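Local coordinates for protein xylose isomerase-like TIM barrel (Anabaena variabilis ATCC 29413, PDB 2QW5) that binds a zinc ion and D-xylose in a TIM barrel and is probably a sugar phosphate isomerase or epimerase, at residues E171-I182 against F202-V211; A255-W263 against I317-E328. All coordinates share one frame; numbering follows the deposited sequence. Where two conformers were deposited one is given.

Interaction 1: E171-I182 against F202-V211; sequences EYAEIKKVKLAI and FLKGVKSKQV
Gln210 lies between the last turn of helix 148-176 and the strand that follows it, and as a whole residue provides more than half of the surface that segment 202-211 contributes. With CG anti to the backbone N (chi1 -162°) and a bend at chi2, the chain passes Ala173 and Glu174 and brings NE2 to Val178 O at 2.7 Å. That N-H comes down on the carbonyl from above its plane, 71° out of it, and not on a lone pair. Next to it the backbones join: Leu180 N donates to Gln210 O at 2.9 Å. This is where strands 179-182 and 211-216 of the barrel meet in parallel, the two ends of a beta-alpha-beta unit whose helix is 196-203. The packing is tightest on the apolar side. There Ile182 CD1 presses against Val211 CG1 at 3.5 Å, closer than usual for two carbons, and also touches Phe202 CE2 and Leu203 CD2, while Leu180 CD1 rests on Val211 CG2. The other side is looser and wetter. Lys179 NZ makes a weak bond to Gln210 OE1 at 3.5 Å, and exposed Glu174, in one of its two modelled conformers, tentatively reaches Ser208 OG through a water that donates to Glu174 OE1. A second water donates to Gln210 OE1 and, tentatively and weakly, to Glu174 OE2.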
loop_
_atom_site.group_PDB
_atom_site.type_symbol
_atom_site.label_atom_id
_atom_site.label_comp_id
_atom_site.label_asym_id
_atom_site.label_seq_id
_atom_site.Cartn_x
_atom_site.Cartn_y
_atom_site.Cartn_z
ATOM N N GLU A 171 -21.123 11.122 -31.048
ATOM C CA GLU A 171 -21.853 10.817 -32.314
ATOM C C GLU A 171 -22.701 9.571 -32.181
ATOM O O GLU A 171 -23.850 9.578 -32.578
ATOM C CB GLU A 171 -20.886 10.637 -33.453
ATOM C CG GLU A 171 -20.213 11.958 -33.797
ATOM C CD GLU A 171 -19.066 11.830 -34.792
ATOM O OE1 GLU A 171 -18.767 10.718 -35.284
ATOM O OE2 GLU A 171 -18.435 12.865 -35.063
ATOM N N TYR A 172 -22.129 8.524 -31.600
ATOM C CA TYR A 172 -22.882 7.301 -31.275
ATOM C C TYR A 172 -24.034 7.541 -30.289
ATOM O O TYR A 172 -25.152 7.113 -30.576
ATOM C CB TYR A 172 -21.948 6.239 -30.743
ATOM C CG TYR A 172 -22.642 4.916 -30.468
ATOM C CD1 TYR A 172 -22.961 4.059 -31.522
ATOM C CD2 TYR A 172 -23.024 4.538 -29.176
ATOM C CE1 TYR A 172 -23.631 2.858 -31.299
ATOM C CE2 TYR A 172 -23.699 3.323 -28.948
ATOM C CZ TYR A 172 -23.975 2.483 -30.011
ATOM O OH TYR A 172 -24.630 1.285 -29.862
ATOM N N ALA A 173 -23.781 8.216 -29.155
ATOM C CA ALA A 173 -24.827 8.500 -28.140
ATOM C C ALA A 173 -26.005 9.359 -28.660
ATOM O O ALA A 173 -27.173 9.193 -28.231
ATOM C CB ALA A 173 -24.205 9.153 -26.893
ATOM N N GLU A 174 -25.691 10.254 -29.594
ATOM C CA GLU A 174 -26.707 11.129 -30.213
ATOM C C GLU A 174 -27.728 10.276 -30.985
ATOM O O GLU A 174 -28.951 10.479 -30.851
ATOM C CB GLU A 174 -26.044 12.221 -31.082
ATOM C CG GLU A 174 -26.988 13.367 -31.445
ATOM C CD GLU A 174 -26.359 14.460 -32.319
ATOM O OE1 GLU A 174 -25.235 14.275 -32.860
ATOM O OE2 GLU A 174 -27.028 15.503 -32.468
ATOM N N ILE A 175 -27.247 9.263 -31.717
ATOM C CA ILE A 175 -28.129 8.314 -32.426
ATOM C C ILE A 175 -29.031 7.583 -31.403
ATOM O O ILE A 175 -30.230 7.430 -31.618
ATOM C CB ILE A 175 -27.331 7.285 -33.214
ATOM C CG1 ILE A 175 -26.582 7.930 -34.383
ATOM C CG2 ILE A 175 -28.243 6.230 -33.814
ATOM C CD1 ILE A 175 -25.688 6.987 -35.078
ATOM N N LYS A 176 -28.439 7.206 -30.267
ATOM C CA LYS A 176 -29.123 6.516 -29.172
ATOM C C LYS A 176 -29.985 7.398 -28.254
ATOM O O LYS A 176 -30.706 6.871 -27.388
ATOM C CB LYS A 176 -28.063 5.793 -28.292
ATOM C CG LYS A 176 -27.210 4.773 -29.040
ATOM C CD LYS A 176 -27.997 3.539 -29.539
ATOM C CE LYS A 176 -28.562 2.695 -28.381
ATOM N NZ LYS A 176 -28.894 1.328 -28.812
ATOM N N LYS A 177 -29.943 8.717 -28.448
ATOM C CA LYS A 177 -30.648 9.700 -27.610
ATOM C C LYS A 177 -30.230 9.666 -26.097
ATOM O O LYS A 177 -31.061 9.798 -25.189
ATOM C CB LYS A 177 -32.158 9.589 -27.813
ATOM C CG LYS A 177 -32.575 9.753 -29.277
ATOM C CD LYS A 177 -34.076 9.686 -29.475
ATOM C CE LYS A 177 -34.510 10.567 -30.634
ATOM N NZ LYS A 177 -33.715 10.413 -31.879
ATOM N N VAL A 178 -28.926 9.487 -25.867
ATOM C CA VAL A 178 -28.344 9.473 -24.519
ATOM C C VAL A 178 -27.388 10.642 -24.436
ATOM O O VAL A 178 -26.437 10.736 -25.235
ATOM C CB VAL A 178 -27.576 8.157 -24.255
ATOM C CG1 VAL A 178 -26.744 8.257 -22.948
ATOM C CG2 VAL A 178 -28.554 6.947 -24.310
ATOM N N LYS A 179 -27.651 11.578 -23.536
ATOM C CA LYS A 179 -26.715 12.711 -23.366
ATOM C C LYS A 179 -25.582 12.168 -22.519
ATOM O O LYS A 179 -25.849 11.430 -21.573
ATOM C CB LYS A 179 -27.391 13.879 -22.644
ATOM C CG LYS A 179 -28.554 14.551 -23.351
ATOM C CD LYS A 179 -28.125 15.361 -24.511
ATOM C CE LYS A 179 -29.330 16.131 -25.066
ATOM N NZ LYS A 179 -29.040 16.548 -26.459
ATOM N N LEU A 180 -24.336 12.538 -22.834
ATOM C CA LEU A 180 -23.158 12.091 -22.062
ATOM C C LEU A 180 -22.756 13.223 -21.112
ATOM O O LEU A 180 -22.377 14.270 -21.586
ATOM C CB LEU A 180 -21.996 11.730 -23.005
ATOM C CG LEU A 180 -22.215 10.517 -23.948
ATOM C CD1 LEU A 180 -21.146 10.474 -25.032
ATOM C CD2 LEU A 180 -22.265 9.199 -23.167
ATOM N N ALA A 181 -22.815 12.998 -19.796
ATOM C CA ALA A 181 -22.510 14.032 -18.762
ATOM C C ALA A 181 -21.255 13.663 -18.001
ATOM O O ALA A 181 -21.322 12.904 -17.052
ATOM C CB ALA A 181 -23.686 14.212 -17.827
ATOM N N ILE A 182 -20.098 14.205 -18.446
ATOM C CA ILE A 182 -18.792 13.979 -17.822
ATOM C C ILE A 182 -18.730 14.737 -16.500
ATOM O O ILE A 182 -19.154 15.887 -16.412
ATOM C CB ILE A 182 -17.602 14.425 -18.704
ATOM C CG1 ILE A 182 -17.602 13.737 -20.076
ATOM C CG2 ILE A 182 -16.258 14.096 -18.010
ATOM C CD1 ILE A 182 -16.540 14.339 -21.119
ATOM N N PHE A 202 -11.039 20.538 -21.668
ATOM C CA PHE A 202 -11.091 19.246 -22.352
ATOM C C PHE A 202 -12.107 19.279 -23.482
ATOM O O PHE A 202 -11.797 18.854 -24.625
ATOM C CB PHE A 202 -11.443 18.098 -21.377
ATOM C CG PHE A 202 -11.676 16.761 -22.060
ATOM C CD1 PHE A 202 -10.606 15.983 -22.463
ATOM C CD2 PHE A 202 -12.960 16.307 -22.329
ATOM C CE1 PHE A 202 -10.801 14.760 -23.117
ATOM C CE2 PHE A 202 -13.176 15.065 -23.000
ATOM C CZ PHE A 202 -12.088 14.294 -23.374
ATOM N N LEU A 203 -13.308 19.754 -23.159
ATOM C CA LEU A 203 -14.406 19.844 -24.129
ATOM C C LEU A 203 -14.155 20.740 -25.337
ATOM O O LEU A 203 -14.806 20.532 -26.353
ATOM C CB LEU A 203 -15.719 20.203 -23.466
ATOM C CG LEU A 203 -16.290 19.125 -22.527
ATOM C CD1 LEU A 203 -17.388 19.729 -21.720
ATOM C CD2 LEU A 203 -16.802 17.870 -23.227
ATOM N N LYS A 204 -13.219 21.695 -25.241
ATOM C CA LYS A 204 -12.879 22.563 -26.381
ATOM C C LYS A 204 -12.388 21.715 -27.565
ATOM O O LYS A 204 -12.517 22.137 -28.716
ATOM C CB LYS A 204 -11.838 23.638 -25.991
ATOM C CG LYS A 204 -12.274 24.659 -24.894
ATOM C CD LYS A 204 -13.199 25.774 -25.404
ATOM C CE LYS A 204 -13.784 26.688 -24.291
ATOM N NZ LYS A 204 -12.878 27.354 -23.350
ATOM N N GLY A 205 -11.809 20.541 -27.282
ATOM C CA GLY A 205 -11.355 19.594 -28.314
ATOM C C GLY A 205 -12.314 18.472 -28.720
ATOM O O GLY A 205 -11.911 17.549 -29.433
ATOM N N VAL A 206 -13.563 18.557 -28.274
ATOM C CA VAL A 206 -14.623 17.607 -28.599
ATOM C C VAL A 206 -15.744 18.352 -29.360
ATOM O O VAL A 206 -16.444 19.189 -28.796
ATOM C CB VAL A 206 -15.147 16.976 -27.319
ATOM C CG1 VAL A 206 -16.199 15.909 -27.614
ATOM C CG2 VAL A 206 -13.965 16.347 -26.535
ATOM N N LYS A 207 -15.857 18.090 -30.661
ATOM C CA LYS A 207 -16.869 18.729 -31.502
ATOM C C LYS A 207 -18.306 18.450 -31.052
ATOM O O LYS A 207 -19.127 19.356 -31.007
ATOM C CB LYS A 207 -16.679 18.356 -32.985
ATOM C CG LYS A 207 -15.422 18.984 -33.631
ATOM N N SER A 208 -18.587 17.200 -30.719
ATOM C CA SER A 208 -19.928 16.797 -30.299
ATOM C C SER A 208 -20.491 17.394 -28.988
ATOM O O SER A 208 -19.998 17.099 -27.882
ATOM C CB SER A 208 -20.010 15.290 -30.220
ATOM O OG SER A 208 -21.277 14.919 -29.708
ATOM N N LYS A 209 -21.587 18.150 -29.110
ATOM C CA LYS A 209 -22.280 18.746 -27.971
ATOM C C LYS A 209 -23.083 17.704 -27.173
ATOM O O LYS A 209 -23.581 17.986 -26.079
ATOM C CB LYS A 209 -23.230 19.869 -28.414
ATOM C CG LYS A 209 -22.585 21.064 -29.098
ATOM C CD LYS A 209 -21.480 21.761 -28.291
ATOM C CE LYS A 209 -21.094 23.125 -28.951
ATOM N NZ LYS A 209 -22.342 24.014 -29.197
ATOM N N GLN A 210 -23.227 16.506 -27.738
ATOM C CA GLN A 210 -23.832 15.364 -27.022
ATOM C C GLN A 210 -22.936 15.039 -25.791
ATOM O O GLN A 210 -23.405 14.424 -24.821
ATOM C CB GLN A 210 -23.913 14.149 -27.952
ATOM C CG GLN A 210 -24.891 13.057 -27.504
ATOM C CD GLN A 210 -26.366 13.479 -27.529
ATOM O OE1 GLN A 210 -26.709 14.542 -28.044
ATOM N NE2 GLN A 210 -27.261 12.602 -27.038
ATOM N N VAL A 211 -21.644 15.406 -25.884
ATOM C CA VAL A 211 -20.672 15.253 -24.804
ATOM C C VAL A 211 -20.650 16.548 -23.993
ATOM O O VAL A 211 -20.136 17.571 -24.423
ATOM C CB VAL A 211 -19.255 14.905 -25.306
ATOM C CG1 VAL A 211 -18.267 14.752 -24.090
ATOM C CG2 VAL A 211 -19.264 13.612 -26.178
HETATM O O HOH W 1 -22.661 14.443 -32.044
HETATM O O HOH W 2 -26.316 16.991 -29.511
#

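Interaction 2: A255-W263 against I317-E328; sequences ALHTSWLPW and IADEAIKVTRKE
The loop that leads from strand 243-248 to helix 263-273 packs along the C-terminal helix 314-332, with His257 and Trp263 each laying a ring face on a glutamate side chain. Glu320 CB sits over the centre of the His257 imidazole, 3.6 Å from its centroid in a CH-pi contact, and Ile317 CD1 approaches the edge of the same ring near CE1. CG of His257 stands between the backbone N and the carbonyl carbon (chi1 65°), which lays the ring's face against Glu320 CB, and Thr258 CG2 lies over the opposite face, toward its rim. A water accepts from Leu256 N, donates to Ile317 O and also bonds His257 ND1; no direct hydrogen bond joins the two segments. In the TIM barrel the helix packs on the first and last strands, 11-14 and 278-280, where the barrel closes, and Leu256 is buried between helix and barrel, against Val248 and Val280. Its CD2 meets Ala321 CB at 3.9 Å and Thr325 OG1 at 3.5 Å, the hydroxyl being bonded back to Ala321 O at 2.7 Å. Farther along, Val324 CG1 touches both Leu256 CG and Trp263 CZ2. Glu328 CG lies 3.7 Å from the centroid of the five-membered ring of Trp263, over one face, while Leu261 CD1 lies over the rim of the opposite face. Glu328 OE2 is paired with Lys327 NZ at 2.8 Å and with Lys331.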
loop_
_atom_site.group_PDB
_atom_site.type_symbol
_atom_site.label_atom_id
_atom_site.label_comp_id
_atom_site.label_asym_id
_atom_site.label_seq_id
_atom_site.Cartn_x
_atom_site.Cartn_y
_atom_site.Cartn_z
ATOM N N ALA A 255 -25.409 12.999 4.809
ATOM C CA ALA A 255 -26.698 13.647 5.072
ATOM C C ALA A 255 -26.795 14.981 4.349
ATOM O O ALA A 255 -25.991 15.857 4.577
ATOM C CB ALA A 255 -26.918 13.844 6.550
ATOM N N LEU A 256 -27.804 15.137 3.504
ATOM C CA LEU A 256 -27.928 16.373 2.701
ATOM C C LEU A 256 -28.531 17.552 3.491
ATOM O O LEU A 256 -28.253 18.719 3.210
ATOM C CB LEU A 256 -28.695 16.040 1.412
ATOM C CG LEU A 256 -28.818 17.073 0.292
ATOM C CD1 LEU A 256 -27.434 17.555 -0.182
ATOM C CD2 LEU A 256 -29.646 16.461 -0.839
ATOM N N HIS A 257 -29.291 17.251 4.542
ATOM C CA HIS A 257 -29.979 18.286 5.308
ATOM C C HIS A 257 -29.171 18.950 6.434
ATOM O O HIS A 257 -29.646 19.940 7.009
ATOM C CB HIS A 257 -31.316 17.757 5.857
ATOM C CG HIS A 257 -31.174 16.655 6.848
ATOM N ND1 HIS A 257 -30.601 15.443 6.532
ATOM C CD2 HIS A 257 -31.598 16.555 8.132
ATOM C CE1 HIS A 257 -30.653 14.650 7.590
ATOM N NE2 HIS A 257 -31.252 15.302 8.576
ATOM N N THR A 258 -27.989 18.404 6.770
ATOM C CA THR A 258 -27.109 18.996 7.779
ATOM C C THR A 258 -25.733 19.130 7.135
ATOM O O THR A 258 -24.873 18.241 7.224
ATOM C CB THR A 258 -27.075 18.134 9.010
ATOM O OG1 THR A 258 -26.643 16.830 8.621
ATOM C CG2 THR A 258 -28.455 18.045 9.616
ATOM N N SER A 259 -25.532 20.233 6.447
ATOM C CA SER A 259 -24.249 20.385 5.731
ATOM C C SER A 259 -24.010 21.775 5.305
ATOM O O SER A 259 -24.900 22.593 5.379
ATOM C CB SER A 259 -24.220 19.502 4.466
ATOM O OG SER A 259 -24.935 20.053 3.379
ATOM N N TRP A 260 -22.784 21.993 4.808
ATOM C CA TRP A 260 -22.365 23.277 4.261
ATOM C C TRP A 260 -22.579 23.434 2.733
ATOM O O TRP A 260 -21.946 24.286 2.111
ATOM C CB TRP A 260 -20.912 23.518 4.639
ATOM C CG TRP A 260 -20.759 23.900 6.060
ATOM C CD1 TRP A 260 -20.500 23.082 7.113
ATOM C CD2 TRP A 260 -20.898 25.221 6.592
ATOM N NE1 TRP A 260 -20.425 23.824 8.273
ATOM C CE2 TRP A 260 -20.671 25.138 7.981
ATOM C CE3 TRP A 260 -21.112 26.490 6.013
ATOM C CZ2 TRP A 260 -20.679 26.265 8.821
ATOM C CZ3 TRP A 260 -21.140 27.623 6.868
ATOM C CH2 TRP A 260 -20.921 27.486 8.251
ATOM N N LEU A 261 -23.491 22.660 2.130
ATOM C CA LEU A 261 -23.810 22.817 0.698
ATOM C C LEU A 261 -24.387 24.225 0.544
ATOM O O LEU A 261 -25.359 24.531 1.193
ATOM C CB LEU A 261 -24.830 21.772 0.215
ATOM C CG LEU A 261 -25.025 21.564 -1.298
ATOM C CD1 LEU A 261 -25.980 20.432 -1.470
ATOM C CD2 LEU A 261 -25.538 22.784 -2.078
ATOM N N PRO A 262 -23.772 25.085 -0.277
ATOM C CA PRO A 262 -24.203 26.468 -0.502
ATOM C C PRO A 262 -25.394 26.538 -1.466
ATOM O O PRO A 262 -25.277 26.892 -2.636
ATOM C CB PRO A 262 -22.933 27.117 -1.062
ATOM C CG PRO A 262 -22.292 26.064 -1.821
ATOM C CD PRO A 262 -22.584 24.772 -1.102
ATOM N N TRP A 263 -26.545 26.156 -0.948
ATOM C CA TRP A 263 -27.726 26.024 -1.760
ATOM C C TRP A 263 -28.038 27.171 -2.685
ATOM O O TRP A 263 -28.244 26.933 -3.893
ATOM C CB TRP A 263 -28.940 25.748 -0.890
ATOM C CG TRP A 263 -28.877 24.474 -0.155
ATOM C CD1 TRP A 263 -28.493 24.295 1.151
ATOM C CD2 TRP A 263 -29.256 23.180 -0.647
ATOM N NE1 TRP A 263 -28.604 22.968 1.488
ATOM C CE2 TRP A 263 -29.060 22.260 0.404
ATOM C CE3 TRP A 263 -29.732 22.706 -1.886
ATOM C CZ2 TRP A 263 -29.325 20.883 0.256
ATOM C CZ3 TRP A 263 -29.988 21.350 -2.034
ATOM C CH2 TRP A 263 -29.808 20.457 -0.959
ATOM N N ILE A 317 -32.748 9.269 5.792
ATOM C CA ILE A 317 -31.841 10.210 5.119
ATOM C C ILE A 317 -32.389 10.624 3.735
ATOM O O ILE A 317 -32.362 11.815 3.403
ATOM C CB ILE A 317 -30.400 9.651 5.057
ATOM C CG1 ILE A 317 -29.832 9.471 6.484
ATOM C CG2 ILE A 317 -29.442 10.550 4.244
ATOM C CD1 ILE A 317 -29.799 10.729 7.354
ATOM N N ALA A 318 -32.892 9.650 2.972
ATOM C CA ALA A 318 -33.474 9.896 1.626
ATOM C C ALA A 318 -34.642 10.888 1.679
ATOM O O ALA A 318 -34.734 11.818 0.867
ATOM C CB ALA A 318 -33.929 8.573 0.980
ATOM N N ASP A 319 -35.508 10.705 2.670
ATOM C CA ASP A 319 -36.668 11.568 2.844
ATOM C C ASP A 319 -36.253 12.989 3.219
ATOM O O ASP A 319 -36.767 13.954 2.652
ATOM C CB ASP A 319 -37.619 10.983 3.892
ATOM C CG ASP A 319 -38.979 11.661 3.906
ATOM O OD1 ASP A 319 -39.437 12.165 2.850
ATOM O OD2 ASP A 319 -39.602 11.639 4.984
ATOM N N GLU A 320 -35.325 13.123 4.173
ATOM C CA GLU A 320 -34.838 14.454 4.572
ATOM C C GLU A 320 -34.126 15.141 3.420
ATOM O O GLU A 320 -34.176 16.368 3.324
ATOM C CB GLU A 320 -33.853 14.366 5.748
ATOM C CG GLU A 320 -34.448 13.873 7.050
ATOM C CD GLU A 320 -35.442 14.845 7.699
ATOM O OE1 GLU A 320 -35.283 16.083 7.587
ATOM O OE2 GLU A 320 -36.395 14.357 8.344
ATOM N N ALA A 321 -33.461 14.347 2.580
ATOM C CA ALA A 321 -32.703 14.879 1.402
ATOM C C ALA A 321 -33.648 15.581 0.371
ATOM O O ALA A 321 -33.371 16.696 -0.098
ATOM C CB ALA A 321 -31.895 13.733 0.743
ATOM N N ILE A 322 -34.757 14.915 0.031
ATOM C CA ILE A 322 -35.728 15.480 -0.918
ATOM C C ILE A 322 -36.430 16.682 -0.277
ATOM O O ILE A 322 -36.661 17.651 -0.966
ATOM C CB ILE A 322 -36.725 14.433 -1.502
ATOM C CG1 ILE A 322 -37.609 15.044 -2.606
ATOM C CG2 ILE A 322 -37.574 13.760 -0.389
ATOM C CD1 ILE A 322 -38.162 13.988 -3.613
ATOM N N LYS A 323 -36.748 16.606 1.031
ATOM C CA LYS A 323 -37.390 17.702 1.756
ATOM C C LYS A 323 -36.522 18.961 1.725
ATOM O O LYS A 323 -37.004 20.033 1.322
ATOM C CB LYS A 323 -37.787 17.283 3.179
ATOM C CG LYS A 323 -38.991 16.305 3.220
ATOM C CD LYS A 323 -39.191 15.724 4.630
ATOM C CE LYS A 323 -40.417 14.786 4.782
ATOM N NZ LYS A 323 -41.766 15.444 4.758
ATOM N N VAL A 324 -35.240 18.832 2.063
ATOM C CA VAL A 324 -34.322 19.993 2.009
ATOM C C VAL A 324 -34.154 20.535 0.587
ATOM O O VAL A 324 -34.196 21.741 0.397
ATOM C CB VAL A 324 -32.946 19.776 2.750
ATOM C CG1 VAL A 324 -32.006 18.795 2.004
ATOM C CG2 VAL A 324 -32.245 21.120 2.917
ATOM N N THR A 325 -33.967 19.652 -0.401
ATOM C CA THR A 325 -33.793 20.049 -1.815
ATOM C C THR A 325 -35.001 20.865 -2.307
ATOM O O THR A 325 -34.833 21.913 -2.936
ATOM C CB THR A 325 -33.553 18.817 -2.738
ATOM O OG1 THR A 325 -32.408 18.081 -2.258
ATOM C CG2 THR A 325 -33.361 19.225 -4.209
ATOM N N ARG A 326 -36.207 20.385 -2.009
ATOM C CA ARG A 326 -37.444 21.100 -2.383
ATOM C C ARG A 326 -37.612 22.435 -1.642
ATOM O O ARG A 326 -38.026 23.430 -2.273
ATOM C CB ARG A 326 -38.699 20.219 -2.189
ATOM C CG ARG A 326 -38.764 19.121 -3.190
ATOM C CD ARG A 326 -40.166 18.695 -3.524
ATOM N NE ARG A 326 -40.219 17.712 -4.621
ATOM C CZ ARG A 326 -40.062 17.981 -5.931
ATOM N NH1 ARG A 326 -39.725 19.199 -6.401
ATOM N NH2 ARG A 326 -40.183 16.968 -6.790
ATOM N N LYS A 327 -37.235 22.464 -0.353
ATOM C CA LYS A 327 -37.289 23.663 0.467
ATOM C C LYS A 327 -36.403 24.736 -0.136
ATOM O O LYS A 327 -36.805 25.884 -0.290
ATOM C CB LYS A 327 -36.816 23.396 1.904
ATOM C CG LYS A 327 -37.288 24.472 2.889
ATOM C CD LYS A 327 -36.871 24.307 4.363
ATOM C CE LYS A 327 -35.564 25.047 4.717
ATOM N NZ LYS A 327 -34.340 24.423 4.131
ATOM N N GLU A 328 -35.199 24.335 -0.504
ATOM C CA GLU A 328 -34.195 25.249 -1.055
ATOM C C GLU A 328 -34.485 25.686 -2.470
ATOM O O GLU A 328 -34.176 26.830 -2.846
ATOM C CB GLU A 328 -32.812 24.606 -0.928
ATOM C CG GLU A 328 -32.401 24.410 0.552
ATOM C CD GLU A 328 -32.197 25.707 1.319
ATOM O OE1 GLU A 328 -31.847 26.752 0.711
ATOM O OE2 GLU A 328 -32.377 25.655 2.553
HETATM O O HOH W 3 -30.412 13.806 4.076
#

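Both interactions belong to one eight-stranded parallel barrel, on opposite sides of the chain's centre; their centres are 31 Å apart and their nearest atoms about 17 Å, so they do not touch. They follow in series along the chain. Interaction 1 joins neighbouring strands 179-182 and 211-216 within the sheet, whereas interaction 2 fastens the loop after strand 243-248 to the C-terminal helix 314-332, which packs where strands 278-280 and 11-14 meet. The side chains of Ile182 and Leu256 each lie about 11 Å from the zinc ion, behind its first shell of Glu183, Asp216, Gln247 and Glu281, and Ile182 directly precedes Glu183 in the chain.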